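Local coordinates for protein threonine--tRNA ligase catalytic subunit (PDB 3A32) that probably catalyses the ATP-dependent attachment of threonine to its tRNA as a zinc-containing class II aminoacyl-tRNA synthetase that lacks a cis-editing domain, at residues Ser386-Arg389 and His390-Thr394; Arg416-Leu420 and Glu421-Arg425. All blocks are in the same frame, centred on the assembly; numbering follows the deposited sequence.

Contact 1: Ser386-Arg389 and His390-Thr394; sequences SDVR and HIEST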
loop_
_atom_site.group_PDB
_atom_site.type_symbol
_atom_site.label_atom_id
_atom_site.label_comp_id
_atom_site.label_asym_id
_atom_site.label_seq_id
_atom_site.Cartn_x
_atom_site.Cartn_y
_atom_site.Cartn_z
ATOM N N SER A 386 2.809 32.390 21.151
ATOM C CA SER A 386 1.570 32.207 20.387
ATOM C C SER A 386 1.741 31.287 19.179
ATOM O O SER A 386 0.800 30.611 18.788
ATOM C CB SER A 386 0.996 33.555 19.937
ATOM O OG SER A 386 0.419 33.446 18.636
ATOM N N ASP A 387 2.932 31.291 18.565
ATOM C CA ASP A 387 3.222 30.384 17.445
ATOM C C ASP A 387 3.185 28.907 17.919
ATOM O O ASP A 387 2.586 28.053 17.256
ATOM C CB ASP A 387 4.580 30.685 16.811
ATOM C CG ASP A 387 4.561 31.927 15.893
ATOM O OD1 ASP A 387 3.499 32.446 15.515
ATOM O OD2 ASP A 387 5.640 32.402 15.540
ATOM N N VAL A 388 3.827 28.654 19.061
ATOM C CA VAL A 388 3.919 27.318 19.651
ATOM C C VAL A 388 2.545 26.823 20.024
ATOM O O VAL A 388 2.212 25.682 19.723
ATOM C CB VAL A 388 4.897 27.263 20.875
ATOM C CG1 VAL A 388 4.758 25.954 21.630
ATOM C CG2 VAL A 388 6.324 27.444 20.406
ATOM N N ARG A 389 1.754 27.683 20.665
ATOM C CA ARG A 389 0.391 27.374 21.045
ATOM C C ARG A 389 -0.469 26.975 19.830
ATOM O O ARG A 389 -1.174 25.977 19.899
ATOM C CB ARG A 389 -0.200 28.538 21.881
ATOM C CG ARG A 389 -1.603 29.023 21.489
ATOM C CD ARG A 389 -2.740 28.840 22.528
ATOM N NE ARG A 389 -3.939 28.212 21.924
ATOM C CZ ARG A 389 -5.134 28.071 22.514
ATOM N NH1 ARG A 389 -5.371 28.565 23.740
ATOM N NH2 ARG A 389 -6.119 27.458 21.852
ATOM N N HIS A 390 -0.377 27.711 18.721
ATOM C CA HIS A 390 -1.035 27.318 17.484
ATOM C C HIS A 390 -0.578 25.960 16.944
ATOM O O HIS A 390 -1.404 25.103 16.553
ATOM C CB HIS A 390 -0.882 28.401 16.413
ATOM C CG HIS A 390 -1.554 29.685 16.775
ATOM N ND1 HIS A 390 -0.899 30.897 16.759
ATOM C CD2 HIS A 390 -2.825 29.952 17.182
ATOM C CE1 HIS A 390 -1.732 31.857 17.121
ATOM N NE2 HIS A 390 -2.905 31.313 17.394
ATOM N N ILE A 391 0.737 25.770 16.939
ATOM C CA ILE A 391 1.337 24.523 16.515
ATOM C C ILE A 391 0.803 23.363 17.398
ATOM O O ILE A 391 0.381 22.342 16.884
ATOM C CB ILE A 391 2.883 24.654 16.519
ATOM C CG1 ILE A 391 3.354 25.489 15.335
ATOM C CG2 ILE A 391 3.563 23.298 16.533
ATOM C CD1 ILE A 391 4.750 26.064 15.502
ATOM N N GLU A 392 0.810 23.535 18.725
ATOM C CA GLU A 392 0.305 22.492 19.631
ATOM C C GLU A 392 -1.189 22.225 19.540
ATOM O O GLU A 392 -1.656 21.094 19.827
ATOM C CB GLU A 392 0.649 22.828 21.076
ATOM C CG GLU A 392 2.129 22.943 21.318
ATOM C CD GLU A 392 2.902 21.606 21.075
ATOM O OE1 GLU A 392 2.390 20.637 20.493
ATOM O OE2 GLU A 392 4.060 21.536 21.486
ATOM N N SER A 393 -1.969 23.238 19.181
ATOM C CA SER A 393 -3.404 23.040 19.257
ATOM C C SER A 393 -3.948 22.501 17.927
ATOM O O SER A 393 -5.089 22.073 17.842
ATOM C CB SER A 393 -4.100 24.319 19.764
ATOM O OG SER A 393 -3.997 25.295 18.783
ATOM N N THR A 394 -3.082 22.456 16.918
ATOM C CA THR A 394 -3.444 22.173 15.531
ATOM C C THR A 394 -2.618 21.049 14.911
ATOM O O THR A 394 -3.127 19.953 14.762
ATOM C CB THR A 394 -3.389 23.464 14.703
ATOM O OG1 THR A 394 -4.543 24.247 15.079
ATOM C CG2 THR A 394 -3.506 23.186 13.232
#
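H390 folds back against S386 one turn earlier in the helix, its CG anti to its own carbonyl carbon (chi1 -64°), which brings ring atom ND1 to 2.7 Å from S386 O. The angle there is too poor for a hydrogen bond; that carbonyl accepts H390 N instead, at 3.1 Å. With I391 N to D387 O and, nearly head-on, E392 N to V388 O at 2.8 Å, this is the i to i+4 bonding of an alpha helix, in its last turns before T394. The R389 side chain leads outward from the helix, bent at chi2 and chi3; its NH2 comes only loosely near S393 CB. Its carbonyl is the busier part: R389 O takes both S393 N at 2.9 Å and S393 OG at 3.1 Å, from opposite faces of the carbonyl plane. The OG reaches it because chi1 of 69° sets the hydroxyl between the backbone N and carbonyl carbon. With an alanine in place of S393, R389 O loses its hydroxyl donor and the last helical turn is likely to be less firmly tied. V388 CG1 lies alongside E392 CG at 4.0 Å, and the E392 carboxylate forms salt bridges with R425 and R331. D387 OD2 is hydrogen-bonded to S379 OG on strand 373-380, and I391 packs on K377 of that strand and on P397 and L471, seating helix 384-393 against the sheet of the anticodon-binding domain.

Contact 2: Arg416-Leu420 and Glu421-Arg425; sequences RVFDL and ESMKR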
loop_
_atom_site.group_PDB
_atom_site.type_symbol
_atom_site.label_atom_id
_atom_site.label_comp_id
_atom_site.label_asym_id
_atom_site.label_seq_id
_atom_site.Cartn_x
_atom_site.Cartn_y
_atom_site.Cartn_z
ATOM N N ARG A 416 12.127 18.856 21.633
ATOM C CA ARG A 416 10.995 18.495 22.463
ATOM C C ARG A 416 10.157 17.417 21.791
ATOM O O ARG A 416 9.385 17.654 20.858
ATOM C CB ARG A 416 10.156 19.741 22.796
ATOM C CG ARG A 416 11.076 20.905 23.133
ATOM C CD ARG A 416 10.415 21.896 23.984
ATOM N NE ARG A 416 11.344 22.926 24.422
ATOM C CZ ARG A 416 10.977 23.980 25.138
ATOM N NH1 ARG A 416 9.699 24.144 25.496
ATOM N NH2 ARG A 416 11.895 24.850 25.526
ATOM N N VAL A 417 10.342 16.216 22.298
ATOM C CA VAL A 417 9.630 15.025 21.876
ATOM C C VAL A 417 8.328 14.962 22.691
ATOM O O VAL A 417 8.271 15.381 23.838
ATOM C CB VAL A 417 10.581 13.798 22.103
ATOM C CG1 VAL A 417 9.872 12.474 21.793
ATOM C CG2 VAL A 417 11.872 13.921 21.236
ATOM N N PHE A 418 7.246 14.520 22.105
ATOM C CA PHE A 418 6.009 14.476 22.850
ATOM C C PHE A 418 5.904 13.085 23.429
ATOM O O PHE A 418 5.984 12.086 22.701
ATOM C CB PHE A 418 4.783 14.783 21.979
ATOM C CG PHE A 418 3.548 14.851 22.777
ATOM C CD1 PHE A 418 3.175 16.076 23.429
ATOM C CD2 PHE A 418 2.799 13.673 23.013
ATOM C CE1 PHE A 418 2.037 16.136 24.275
ATOM C CE2 PHE A 418 1.662 13.707 23.868
ATOM C CZ PHE A 418 1.259 14.943 24.485
ATOM N N ASP A 419 5.718 13.014 24.729
ATOM C CA ASP A 419 5.691 11.755 25.463
ATOM C C ASP A 419 4.266 11.243 25.577
ATOM O O ASP A 419 3.448 11.844 26.259
ATOM C CB ASP A 419 6.212 11.991 26.871
ATOM C CG ASP A 419 6.708 10.725 27.503
ATOM O OD1 ASP A 419 7.676 10.159 26.918
ATOM O OD2 ASP A 419 6.137 10.286 28.540
ATOM N N LEU A 420 3.971 10.142 24.901
ATOM C CA LEU A 420 2.567 9.696 24.779
ATOM C C LEU A 420 1.970 9.218 26.092
ATOM O O LEU A 420 0.794 9.421 26.315
ATOM C CB LEU A 420 2.385 8.648 23.686
ATOM C CG LEU A 420 2.765 9.070 22.262
ATOM C CD1 LEU A 420 2.693 7.836 21.360
ATOM C CD2 LEU A 420 1.879 10.260 21.742
ATOM N N GLU A 421 2.771 8.583 26.946
ATOM C CA GLU A 421 2.295 8.139 28.288
ATOM C C GLU A 421 1.913 9.318 29.178
ATOM O O GLU A 421 0.741 9.456 29.553
ATOM C CB GLU A 421 3.290 7.195 29.013
ATOM C CG GLU A 421 3.859 6.020 28.170
ATOM C CD GLU A 421 2.777 5.184 27.395
ATOM O OE1 GLU A 421 1.771 4.715 28.034
ATOM O OE2 GLU A 421 2.980 4.986 26.150
ATOM N N SER A 422 2.874 10.188 29.479
ATOM C CA SER A 422 2.596 11.376 30.297
ATOM C C SER A 422 1.765 12.446 29.563
ATOM O O SER A 422 1.166 13.335 30.211
ATOM C CB SER A 422 3.909 11.972 30.836
ATOM O OG SER A 422 4.711 12.528 29.787
ATOM N N MET A 423 1.686 12.349 28.216
ATOM C CA MET A 423 0.970 13.353 27.404
ATOM C C MET A 423 1.554 14.747 27.621
ATOM O O MET A 423 0.821 15.702 27.762
ATOM C CB MET A 423 -0.546 13.377 27.705
ATOM C CG MET A 423 -1.313 12.104 27.254
ATOM S SD MET A 423 -1.429 11.912 25.473
ATOM C CE MET A 423 -2.389 13.384 25.046
ATOM N N LYS A 424 2.884 14.837 27.630
ATOM C CA LYS A 424 3.628 16.074 27.770
ATOM C C LYS A 424 4.805 16.039 26.813
ATOM O O LYS A 424 5.352 14.961 26.524
ATOM C CB LYS A 424 4.162 16.236 29.218
ATOM C CG LYS A 424 3.038 16.335 30.307
ATOM C CD LYS A 424 3.561 16.944 31.628
ATOM C CE LYS A 424 2.717 16.681 32.923
ATOM N NZ LYS A 424 2.888 17.848 33.964
ATOM N N ARG A 425 5.197 17.226 26.349
ATOM C CA ARG A 425 6.517 17.461 25.752
ATOM C C ARG A 425 7.668 17.171 26.715
ATOM O O ARG A 425 7.619 17.502 27.916
ATOM C CB ARG A 425 6.644 18.924 25.290
ATOM C CG ARG A 425 5.726 19.285 24.138
ATOM C CD ARG A 425 6.378 18.982 22.809
ATOM N NE ARG A 425 5.451 19.247 21.696
ATOM C CZ ARG A 425 5.491 18.604 20.537
ATOM N NH1 ARG A 425 6.403 17.649 20.327
ATOM N NH2 ARG A 425 4.618 18.902 19.612
#
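F418 and R425 form an antiparallel non-hydrogen-bonded pair, CA to CA 4.2 Å, next to the hydrogen-bonded pair D419 and K424, where D419 N gives a 2.7 Å bond to K424 O. A G1 beta bulge sets M423 and K424 against D419, whose O takes weak bonds from both their N-H groups; M423 has positive phi (58°). D419 OD2 braces the turn, accepting S422 OG at 2.9 Å on the anti side and, weakly, S422 N. With CG anti to the backbone N (chi1 -175°), the F418 ring lies against the backbone of M423-R425, K424 O 3.9 Å above one face near the rim. M423 SD sits in the ring plane at its edge, 5.2 Å from the centroid, a Met-aromatic contact. The R425 guanidinium has F418 CB over one face, and its NH1 makes a weak 3.0 Å bond to R416 O; R425 NE forms a salt bridge with E392. The F418 ring also meets R331 in a cation-pi contact. V417 points the other way, onto V445 and L449 of helix 435-457. Strand 412-419 runs between strand 399-403 and the outermost strand 424-431, so the turn closes a hairpin at the sheet's border.

Contacts 1 and 2 follow in series along the chain within the anticodon-binding domain, their centres about 15 Å apart, and meet through one salt bridge, E392 OE2 to R425 NE at 2.7 Å. This bond ties the last turn of helix 384-393 to the first residues of strand 424-431. R331 joins both, forming a salt bridge with E392 OE1 and a cation-pi contact with F418; with R425 it gathers around the one carboxylate, which would probably stabilise the charged form of E392. Sulfates, probably from the crystallisation liquor, lie near the side chains of S393 and E421. Both contacts are remote from the zinc site of C112, H166 and H310.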